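Local coordinates for protein agarase (PDB 6XJ9) that probably hydrolyses agarose, as a marine bacterial glycoside hydrolase of family 50, at residues 305-310 against 714-719; 416-421 against 438-443; 474-479 against 536-541. One frame throughout, in Å; residues are numbered along the deposited sequence.

Contact 1: 305-310 against 714-719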
loop_
_atom_site.group_PDB
_atom_site.type_symbol
_atom_site.label_atom_id
_atom_site.label_comp_id
_atom_site.label_asym_id
_atom_site.label_seq_id
_atom_site.Cartn_x
_atom_site.Cartn_y
_atom_site.Cartn_z
ATOM N N ILE A 305 15.887 2.730 13.639
ATOM C CA ILE A 305 15.894 1.325 13.293
ATOM C C ILE A 305 17.102 0.683 13.966
ATOM O O ILE A 305 18.195 1.259 13.989
ATOM C CB ILE A 305 15.958 1.195 11.752
ATOM C CG1 ILE A 305 14.676 1.676 11.068
ATOM C CG2 ILE A 305 16.311 -0.217 11.340
ATOM C CD1 ILE A 305 14.804 1.915 9.568
ATOM N N ASP A 306 16.915 -0.548 14.447
ATOM C CA ASP A 306 17.980 -1.258 15.131
ATOM C C ASP A 306 18.767 -2.110 14.141
ATOM O O ASP A 306 18.292 -2.401 13.046
ATOM C CB ASP A 306 17.431 -2.178 16.220
ATOM C CG ASP A 306 16.566 -1.503 17.272
ATOM O OD1 ASP A 306 16.986 -0.444 17.804
ATOM O OD2 ASP A 306 15.486 -2.065 17.585
ATOM N N ILE A 307 19.964 -2.532 14.567
ATOM C CA ILE A 307 20.801 -3.465 13.819
ATOM C C ILE A 307 21.222 -2.821 12.492
ATOM O O ILE A 307 21.013 -3.382 11.410
ATOM C CB ILE A 307 20.125 -4.851 13.651
ATOM C CG1 ILE A 307 19.476 -5.328 14.955
ATOM C CG2 ILE A 307 21.117 -5.882 13.122
ATOM C CD1 ILE A 307 20.449 -5.948 15.933
ATOM N N ILE A 308 21.831 -1.632 12.595
ATOM C CA ILE A 308 22.486 -1.001 11.455
ATOM C C ILE A 308 23.906 -1.551 11.377
ATOM O O ILE A 308 24.867 -0.855 11.711
ATOM C CB ILE A 308 22.504 0.536 11.564
ATOM C CG1 ILE A 308 21.173 1.120 12.049
ATOM C CG2 ILE A 308 22.957 1.162 10.241
ATOM C CD1 ILE A 308 20.028 0.922 11.104
ATOM N N ARG A 309 23.999 -2.822 10.982
ATOM C CA ARG A 309 25.243 -3.578 10.906
ATOM C C ARG A 309 24.934 -4.879 10.169
ATOM O O ARG A 309 23.766 -5.145 9.882
ATOM C CB ARG A 309 25.814 -3.841 12.307
ATOM C CG ARG A 309 25.055 -4.893 13.109
ATOM C CD ARG A 309 25.518 -5.004 14.558
ATOM N NE ARG A 309 24.822 -6.114 15.196
ATOM C CZ ARG A 309 24.965 -6.500 16.464
ATOM N NH1 ARG A 309 25.792 -5.851 17.265
ATOM N NH2 ARG A 309 24.287 -7.546 16.918
ATOM N N LEU A 310 25.977 -5.687 9.911
ATOM C CA LEU A 310 25.890 -6.860 9.055
ATOM C C LEU A 310 25.854 -8.156 9.867
ATOM O O LEU A 310 25.516 -9.204 9.318
ATOM C CB LEU A 310 27.080 -6.865 8.086
ATOM C CG LEU A 310 27.154 -5.695 7.104
ATOM C CD1 LEU A 310 28.160 -5.958 5.994
ATOM C CD2 LEU A 310 25.792 -5.360 6.525
ATOM N N TRP A 714 12.626 0.532 15.635
ATOM C CA TRP A 714 12.135 -0.603 14.873
ATOM C C TRP A 714 13.218 -1.673 14.766
ATOM O O TRP A 714 14.363 -1.389 14.407
ATOM C CB TRP A 714 11.733 -0.103 13.469
ATOM C CG TRP A 714 11.469 -1.204 12.489
ATOM C CD1 TRP A 714 12.389 -1.932 11.789
ATOM C CD2 TRP A 714 10.181 -1.734 12.130
ATOM N NE1 TRP A 714 11.756 -2.850 10.987
ATOM C CE2 TRP A 714 10.403 -2.763 11.192
ATOM C CE3 TRP A 714 8.867 -1.425 12.504
ATOM C CZ2 TRP A 714 9.355 -3.480 10.615
ATOM C CZ3 TRP A 714 7.830 -2.139 11.940
ATOM C CH2 TRP A 714 8.077 -3.153 11.015
ATOM N N PHE A 715 12.850 -2.921 15.056
ATOM C CA PHE A 715 13.742 -4.054 14.838
ATOM C C PHE A 715 13.309 -4.789 13.568
ATOM O O PHE A 715 12.291 -5.473 13.584
ATOM C CB PHE A 715 13.711 -4.996 16.051
ATOM C CG PHE A 715 14.740 -6.106 16.040
ATOM C CD1 PHE A 715 14.527 -7.275 15.320
ATOM C CD2 PHE A 715 15.913 -5.996 16.777
ATOM C CE1 PHE A 715 15.467 -8.297 15.319
ATOM C CE2 PHE A 715 16.860 -7.013 16.763
ATOM C CZ PHE A 715 16.636 -8.165 16.039
ATOM N N GLN A 716 14.086 -4.717 12.471
ATOM C CA GLN A 716 15.441 -4.198 12.344
ATOM C C GLN A 716 15.601 -3.681 10.904
ATOM O O GLN A 716 14.634 -3.596 10.157
ATOM C CB GLN A 716 16.440 -5.324 12.655
ATOM C CG GLN A 716 16.394 -6.474 11.650
ATOM C CD GLN A 716 17.266 -7.679 11.917
ATOM O OE1 GLN A 716 18.019 -7.747 12.877
ATOM N NE2 GLN A 716 17.148 -8.683 11.068
ATOM N N TYR A 717 16.833 -3.361 10.503
ATOM C CA TYR A 717 17.091 -2.677 9.243
ATOM C C TYR A 717 16.780 -3.585 8.060
ATOM O O TYR A 717 16.019 -3.223 7.152
ATOM C CB TYR A 717 18.548 -2.191 9.203
ATOM C CG TYR A 717 18.928 -1.290 8.045
ATOM C CD1 TYR A 717 17.988 -0.547 7.342
ATOM C CD2 TYR A 717 20.265 -1.138 7.696
ATOM C CE1 TYR A 717 18.355 0.281 6.285
ATOM C CE2 TYR A 717 20.651 -0.322 6.645
ATOM C CZ TYR A 717 19.695 0.394 5.947
ATOM O OH TYR A 717 20.102 1.198 4.926
ATOM N N ILE A 718 17.414 -4.756 8.093
ATOM C CA ILE A 718 17.433 -5.739 7.026
ATOM C C ILE A 718 16.586 -6.932 7.454
ATOM O O ILE A 718 16.671 -7.356 8.608
ATOM C CB ILE A 718 18.886 -6.190 6.801
ATOM C CG1 ILE A 718 19.793 -4.990 6.521
ATOM C CG2 ILE A 718 18.966 -7.244 5.704
ATOM C CD1 ILE A 718 21.203 -5.135 7.051
ATOM N N ASP A 719 15.794 -7.471 6.517
ATOM C CA ASP A 719 15.091 -8.726 6.748
ATOM C C ASP A 719 16.084 -9.783 7.227
ATOM O O ASP A 719 17.245 -9.816 6.800
ATOM C CB ASP A 719 14.474 -9.295 5.466
ATOM C CG ASP A 719 13.123 -8.739 5.083
ATOM O OD1 ASP A 719 12.337 -8.415 5.983
ATOM O OD2 ASP A 719 12.846 -8.688 3.861
HETATM O O HOH W 1 19.493 -5.545 10.376
#

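Contact 2: 416-421 against 438-443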
loop_
_atom_site.group_PDB
_atom_site.type_symbol
_atom_site.label_atom_id
_atom_site.label_comp_id
_atom_site.label_asym_id
_atom_site.label_seq_id
_atom_site.Cartn_x
_atom_site.Cartn_y
_atom_site.Cartn_z
ATOM N N LYS A 416 30.116 3.096 0.983
ATOM C CA LYS A 416 28.988 3.622 0.229
ATOM C C LYS A 416 27.678 3.207 0.901
ATOM O O LYS A 416 26.717 3.974 0.918
ATOM C CB LYS A 416 29.065 3.210 -1.245
ATOM C CG LYS A 416 27.888 3.637 -2.113
ATOM C CD LYS A 416 27.791 5.135 -2.349
ATOM C CE LYS A 416 26.689 5.509 -3.325
ATOM N NZ LYS A 416 26.636 6.971 -3.571
ATOM N N TRP A 417 27.659 2.000 1.473
ATOM C CA TRP A 417 26.478 1.525 2.179
ATOM C C TRP A 417 26.209 2.392 3.403
ATOM O O TRP A 417 25.058 2.698 3.702
ATOM C CB TRP A 417 26.636 0.056 2.584
ATOM C CG TRP A 417 25.575 -0.411 3.537
ATOM C CD1 TRP A 417 24.270 -0.682 3.244
ATOM C CD2 TRP A 417 25.735 -0.671 4.943
ATOM N NE1 TRP A 417 23.611 -1.108 4.366
ATOM C CE2 TRP A 417 24.485 -1.121 5.422
ATOM C CE3 TRP A 417 26.811 -0.602 5.836
ATOM C CZ2 TRP A 417 24.286 -1.462 6.759
ATOM C CZ3 TRP A 417 26.615 -0.940 7.156
ATOM C CH2 TRP A 417 25.367 -1.368 7.609
ATOM N N ARG A 418 27.280 2.745 4.124
ATOM C CA ARG A 418 27.159 3.619 5.277
ATOM C C ARG A 418 26.570 4.958 4.845
ATOM O O ARG A 418 25.686 5.490 5.510
ATOM C CB ARG A 418 28.508 3.802 5.983
ATOM C CG ARG A 418 28.951 2.587 6.782
ATOM C CD ARG A 418 30.069 2.868 7.772
ATOM N NE ARG A 418 31.250 3.307 7.055
ATOM C CZ ARG A 418 32.170 2.494 6.546
ATOM N NH1 ARG A 418 32.061 1.183 6.700
ATOM N NH2 ARG A 418 33.200 3.003 5.896
ATOM N N GLU A 419 27.046 5.479 3.706
ATOM C CA GLU A 419 26.664 6.809 3.270
ATOM C C GLU A 419 25.200 6.802 2.850
ATOM O O GLU A 419 24.466 7.754 3.104
ATOM C CB GLU A 419 27.557 7.277 2.115
ATOM C CG GLU A 419 28.980 7.604 2.549
ATOM C CD GLU A 419 29.933 7.853 1.386
ATOM O OE1 GLU A 419 31.132 8.099 1.638
ATOM O OE2 GLU A 419 29.479 7.787 0.231
ATOM N N VAL A 420 24.789 5.739 2.156
ATOM C CA VAL A 420 23.422 5.662 1.676
ATOM C C VAL A 420 22.493 5.455 2.880
ATOM O O VAL A 420 21.403 6.039 2.955
ATOM C CB VAL A 420 23.293 4.584 0.585
ATOM C CG1 VAL A 420 21.856 4.130 0.361
ATOM C CG2 VAL A 420 23.909 5.060 -0.726
ATOM N N THR A 421 22.964 4.667 3.850
ATOM C CA THR A 421 22.211 4.451 5.084
ATOM C C THR A 421 21.900 5.775 5.793
ATOM O O THR A 421 20.747 6.025 6.131
ATOM C CB THR A 421 22.884 3.422 5.997
ATOM O OG1 THR A 421 22.915 2.174 5.292
ATOM C CG2 THR A 421 22.148 3.235 7.309
ATOM N N ASP A 438 26.553 -0.223 13.971
ATOM C CA ASP A 438 27.956 -0.572 13.835
ATOM C C ASP A 438 28.801 0.635 14.240
ATOM O O ASP A 438 28.548 1.748 13.782
ATOM C CB ASP A 438 28.322 -1.022 12.418
ATOM C CG ASP A 438 29.744 -1.563 12.360
ATOM O OD1 ASP A 438 29.944 -2.741 12.712
ATOM O OD2 ASP A 438 30.648 -0.780 12.042
ATOM N N PRO A 439 29.815 0.458 15.120
ATOM C CA PRO A 439 30.645 1.577 15.577
ATOM C C PRO A 439 31.273 2.367 14.429
ATOM O O PRO A 439 31.744 3.481 14.639
ATOM C CB PRO A 439 31.703 0.903 16.460
ATOM C CG PRO A 439 30.994 -0.344 16.947
ATOM C CD PRO A 439 30.192 -0.820 15.750
ATOM N N SER A 440 31.216 1.796 13.220
ATOM C CA SER A 440 31.618 2.438 11.975
ATOM C C SER A 440 30.938 3.792 11.816
ATOM O O SER A 440 31.459 4.674 11.141
ATOM C CB SER A 440 31.248 1.580 10.791
ATOM O OG SER A 440 32.286 0.667 10.507
ATOM N N TYR A 441 29.749 3.917 12.406
ATOM C CA TYR A 441 28.893 5.074 12.217
ATOM C C TYR A 441 29.118 6.117 13.310
ATOM O O TYR A 441 28.576 7.213 13.225
ATOM C CB TYR A 441 27.425 4.634 12.255
ATOM C CG TYR A 441 26.937 3.899 11.028
ATOM C CD1 TYR A 441 26.964 2.505 10.948
ATOM C CD2 TYR A 441 26.402 4.600 9.961
ATOM C CE1 TYR A 441 26.479 1.840 9.833
ATOM C CE2 TYR A 441 25.936 3.949 8.828
ATOM C CZ TYR A 441 25.972 2.563 8.767
ATOM O OH TYR A 441 25.485 1.949 7.649
ATOM N N TYR A 442 29.893 5.773 14.344
ATOM C CA TYR A 442 29.887 6.551 15.576
ATOM C C TYR A 442 30.478 7.943 15.355
ATOM O O TYR A 442 30.105 8.886 16.044
ATOM C CB TYR A 442 30.563 5.787 16.716
ATOM C CG TYR A 442 29.734 4.695 17.352
ATOM C CD1 TYR A 442 28.604 4.172 16.729
ATOM C CD2 TYR A 442 30.101 4.160 18.575
ATOM C CE1 TYR A 442 27.857 3.160 17.315
ATOM C CE2 TYR A 442 29.384 3.128 19.161
ATOM C CZ TYR A 442 28.252 2.632 18.534
ATOM O OH TYR A 442 27.539 1.624 19.129
ATOM N N ASP A 443 31.374 8.065 14.367
ATOM C CA ASP A 443 32.049 9.320 14.088
ATOM C C ASP A 443 31.260 10.140 13.069
ATOM O O ASP A 443 31.724 11.194 12.645
ATOM C CB ASP A 443 33.481 9.066 13.610
ATOM C CG ASP A 443 33.576 8.610 12.161
ATOM O OD1 ASP A 443 32.526 8.236 11.569
ATOM O OD2 ASP A 443 34.697 8.629 11.627
#

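Contact 3: 474-479 against 536-541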
loop_
_atom_site.group_PDB
_atom_site.type_symbol
_atom_site.label_atom_id
_atom_site.label_comp_id
_atom_site.label_asym_id
_atom_site.label_seq_id
_atom_site.Cartn_x
_atom_site.Cartn_y
_atom_site.Cartn_z
ATOM N N ASP A 474 25.841 -12.120 39.622
ATOM C CA ASP A 474 25.800 -11.807 41.040
ATOM C C ASP A 474 26.375 -10.410 41.222
ATOM O O ASP A 474 27.597 -10.226 41.247
ATOM C CB ASP A 474 26.515 -12.824 41.928
ATOM C CG ASP A 474 26.264 -12.550 43.398
ATOM O OD1 ASP A 474 26.182 -11.342 43.784
ATOM O OD2 ASP A 474 26.120 -13.530 44.140
ATOM N N VAL A 475 25.465 -9.443 41.356
ATOM C CA VAL A 475 25.822 -8.036 41.241
ATOM C C VAL A 475 26.530 -7.539 42.500
ATOM O O VAL A 475 27.101 -6.446 42.484
ATOM C CB VAL A 475 24.607 -7.169 40.857
ATOM C CG1 VAL A 475 24.130 -7.500 39.451
ATOM C CG2 VAL A 475 23.466 -7.303 41.855
ATOM N N PHE A 476 26.510 -8.346 43.571
ATOM C CA PHE A 476 27.238 -8.030 44.795
ATOM C C PHE A 476 28.647 -8.627 44.764
ATOM O O PHE A 476 29.409 -8.451 45.717
ATOM C CB PHE A 476 26.461 -8.473 46.040
ATOM C CG PHE A 476 25.251 -7.629 46.355
ATOM C CD1 PHE A 476 25.379 -6.425 47.034
ATOM C CD2 PHE A 476 23.983 -8.025 45.956
ATOM C CE1 PHE A 476 24.265 -5.643 47.309
ATOM C CE2 PHE A 476 22.871 -7.237 46.225
ATOM C CZ PHE A 476 23.014 -6.046 46.896
ATOM N N ASP A 477 28.985 -9.340 43.678
ATOM C CA ASP A 477 30.340 -9.843 43.485
ATOM C C ASP A 477 31.205 -8.683 42.997
ATOM O O ASP A 477 30.913 -8.111 41.951
ATOM C CB ASP A 477 30.378 -11.052 42.533
ATOM C CG ASP A 477 31.769 -11.602 42.224
ATOM O OD1 ASP A 477 32.726 -11.239 42.939
ATOM O OD2 ASP A 477 31.891 -12.397 41.272
ATOM N N PRO A 478 32.264 -8.264 43.733
ATOM C CA PRO A 478 33.084 -7.129 43.300
ATOM C C PRO A 478 33.504 -7.239 41.836
ATOM O O PRO A 478 33.544 -6.232 41.144
ATOM C CB PRO A 478 34.276 -7.148 44.272
ATOM C CG PRO A 478 33.679 -7.738 45.540
ATOM C CD PRO A 478 32.671 -8.766 45.057
ATOM N N GLU A 479 33.759 -8.465 41.359
ATOM C CA GLU A 479 34.144 -8.651 39.968
ATOM C C GLU A 479 33.056 -8.132 39.021
ATOM O O GLU A 479 33.380 -7.753 37.901
ATOM C CB GLU A 479 34.535 -10.104 39.670
ATOM C CG GLU A 479 35.012 -10.347 38.238
ATOM C CD GLU A 479 36.308 -9.671 37.796
ATOM O OE1 GLU A 479 37.060 -9.179 38.680
ATOM O OE2 GLU A 479 36.565 -9.628 36.559
ATOM N N VAL A 536 28.057 -16.915 47.996
ATOM C CA VAL A 536 27.102 -16.280 47.094
ATOM C C VAL A 536 26.818 -14.860 47.592
ATOM O O VAL A 536 25.959 -14.654 48.450
ATOM C CB VAL A 536 25.802 -17.105 46.966
ATOM C CG1 VAL A 536 24.810 -16.458 46.007
ATOM C CG2 VAL A 536 26.058 -18.550 46.562
ATOM N N PRO A 537 27.552 -13.836 47.103
ATOM C CA PRO A 537 27.376 -12.460 47.581
ATOM C C PRO A 537 25.934 -11.955 47.665
ATOM O O PRO A 537 25.557 -11.348 48.661
ATOM C CB PRO A 537 28.228 -11.651 46.600
ATOM C CG PRO A 537 29.350 -12.614 46.234
ATOM C CD PRO A 537 28.670 -13.964 46.161
ATOM N N THR A 538 25.122 -12.221 46.634
ATOM C CA THR A 538 23.738 -11.776 46.658
ATOM C C THR A 538 22.991 -12.396 47.839
ATOM O O THR A 538 22.115 -11.760 48.418
ATOM C CB THR A 538 23.016 -12.023 45.329
ATOM O OG1 THR A 538 23.662 -11.201 44.354
ATOM C CG2 THR A 538 21.546 -11.662 45.408
ATOM N N LYS A 539 23.306 -13.651 48.176
ATOM C CA LYS A 539 22.656 -14.281 49.314
ATOM C C LYS A 539 23.118 -13.614 50.613
ATOM O O LYS A 539 22.309 -13.326 51.492
ATOM C CB LYS A 539 22.857 -15.801 49.309
ATOM C CG LYS A 539 22.482 -16.504 50.615
ATOM C CD LYS A 539 21.022 -16.321 51.034
ATOM C CE LYS A 539 20.647 -17.080 52.291
ATOM N NZ LYS A 539 20.891 -18.539 52.161
ATOM N N ALA A 540 24.421 -13.340 50.717
ATOM C CA ALA A 540 24.954 -12.620 51.865
ATOM C C ALA A 540 24.206 -11.297 52.057
ATOM O O ALA A 540 23.940 -10.911 53.196
ATOM C CB ALA A 540 26.443 -12.416 51.720
ATOM N N GLU A 541 23.823 -10.641 50.950
ATOM C CA GLU A 541 23.056 -9.404 51.052
ATOM C C GLU A 541 21.632 -9.684 51.528
ATOM O O GLU A 541 21.111 -8.938 52.348
ATOM C CB GLU A 541 23.058 -8.575 49.764
ATOM C CG GLU A 541 22.273 -7.268 49.872
ATOM C CD GLU A 541 22.892 -6.184 50.747
ATOM O OE1 GLU A 541 23.964 -6.429 51.349
ATOM O OE2 GLU A 541 22.296 -5.097 50.841
#

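Contact 1: 305-310 against 714-719
I305 and W714 form a parallel bridge between strands 299-305 and 709-714, their CA atoms 4.5 Å apart. D306 N gives W714 O a straight hydrogen bond of 2.7 Å, and Y717 N returns a weak one to D306 O after a cis peptide between F715 and Q716 has bent the chain. A water donates to I307 O and accepts from I718 N, bridging the two loops. Isoleucine suits these places because its two branches meet different partners: the CG2 methyl of I305, opposite the backbone N (CG1 at chi1 -68°), comes to 3.3 Å from Y717 N, while its CG1 lies beside W714 CB. I308 CD1 packs obliquely against the Y717 ring. I307 CG1 lies 3.6 Å from F715 CE2 and touches Q716 OE1; D306 OD2 sits at the edge of the F715 ring, and the other carboxylate oxygen of D306, OD1, bonds N435 N. With an alanine in place of F715, I307 CG1 and CD1 would probably lose their aromatic support and a gap would open beside D306. Parallel strands running into such loops are characteristic of the (beta/alpha)8 barrel expected of family 50 enzymes, whose loops here build the active-site face.

Contact 2: 416-421 against 438-443
Helix 413-428 packs against the 3-10 turn 439-441 here, with one tyrosine wedged against the helix in what is probably the catalytic barrel of this family 50 enzyme. Y441 is the wedge. Its ring presents an edge to the face of W417 in an offset edge-to-face pair, the planes at 74° and the centroid of the six-membered ring of W417 5.7 Å from that of Y441. The Y441 hydroxyl lies over the rim of the indole face, and T421 CB comes up to the same oxygen, at 3.4 Å. A tyrosine suits the place because its flat ring fits between neighbouring helix side chains while its hydroxyl end reaches the helix surface. R418 lies over a face of that ring: its CG makes a CH-pi contact, 4.0 Å from the Y441 centroid, so the aliphatic part of a long arginine does the packing. R418 CD, carried on from CG, meets S440 CB at 3.5 Å; the bend at chi3 (-62°) then turns the guanidinium alongside S440, its plane nearly perpendicular to the tyrosine ring. W417 also touches L402 of helix 397-406 and Y717. The T421 hydroxyl has two partners: it is hydrogen-bonded with Y717 OH, and OG1 donates to W417 O at 2.7 Å, reaching that oxygen from the face of its carbonyl plane opposite to the one used by T421 N.

Contact 3: 474-479 against 536-541
D474 and T538 hold this contact through both carboxylate oxygens of the aspartate, joining the turn before helix 478-495 to the start of helix 537-550. T538 N donates to D474 OD2 at 3.0 Å, almost straight (173°) and to the syn lone pair, while T538 OG1 donates to D474 OD1 at 2.6 Å from above the carboxylate plane. OD1 also accepts F476 N, closing an Asx turn, and D477 N bonds D474 O to close the type I turn from D474 to D477. The carboxylate reaches the helix because D474 CG stands opposite the backbone N (chi1 -172°). T538 N lies in the first turn, where amides have no earlier carbonyl to bond; V536, at the N-cap, has no polar side-chain atom, so D474 supplies the acceptor from outside. P537 has no N-H to satisfy, and its ring packs instead, CB 3.7 Å from F476 CB. F476, which also touches K597 of helix 584-609, lays its ring against E541, whose CB stands 3.7 Å above the ring centroid in a CH-pi contact, the hydroxyl of T538 at the ring edge. The E541 carboxylate forms a salt bridge to R544. D477 weakly caps its own helix, OD1 accepting from E479 N, with OD2 taken by K460 N. The negative charge of D474 at this N-terminal helix end is probably stabilised by the helix dipole as well as by its three donors.

How the contacts relate
From the N terminus, strand 299-305 opens the longest loop, which contact 1 closes only at 714-719, some 400 residues later. Contacts 2 and 3 are both nested within it, in series: contact 2 closes a short loop that returns from helix 413-428 to the turn at 439-441, and contact 3 then joins the start of helix 478-495 to that of helix 537-550. Contacts 1 and 2 touch directly, I308 O lying 2.9 Å from D438 N, I308 CG2 packing on Y441 and T421, and Y717 OH probably hydrogen-bonded with T421 OG1, so the loops after strands 299-305 and 709-714 are tied to helix 413-428 and the turn after it. Contact 3 is separate, its nearest atoms about 22 Å from either.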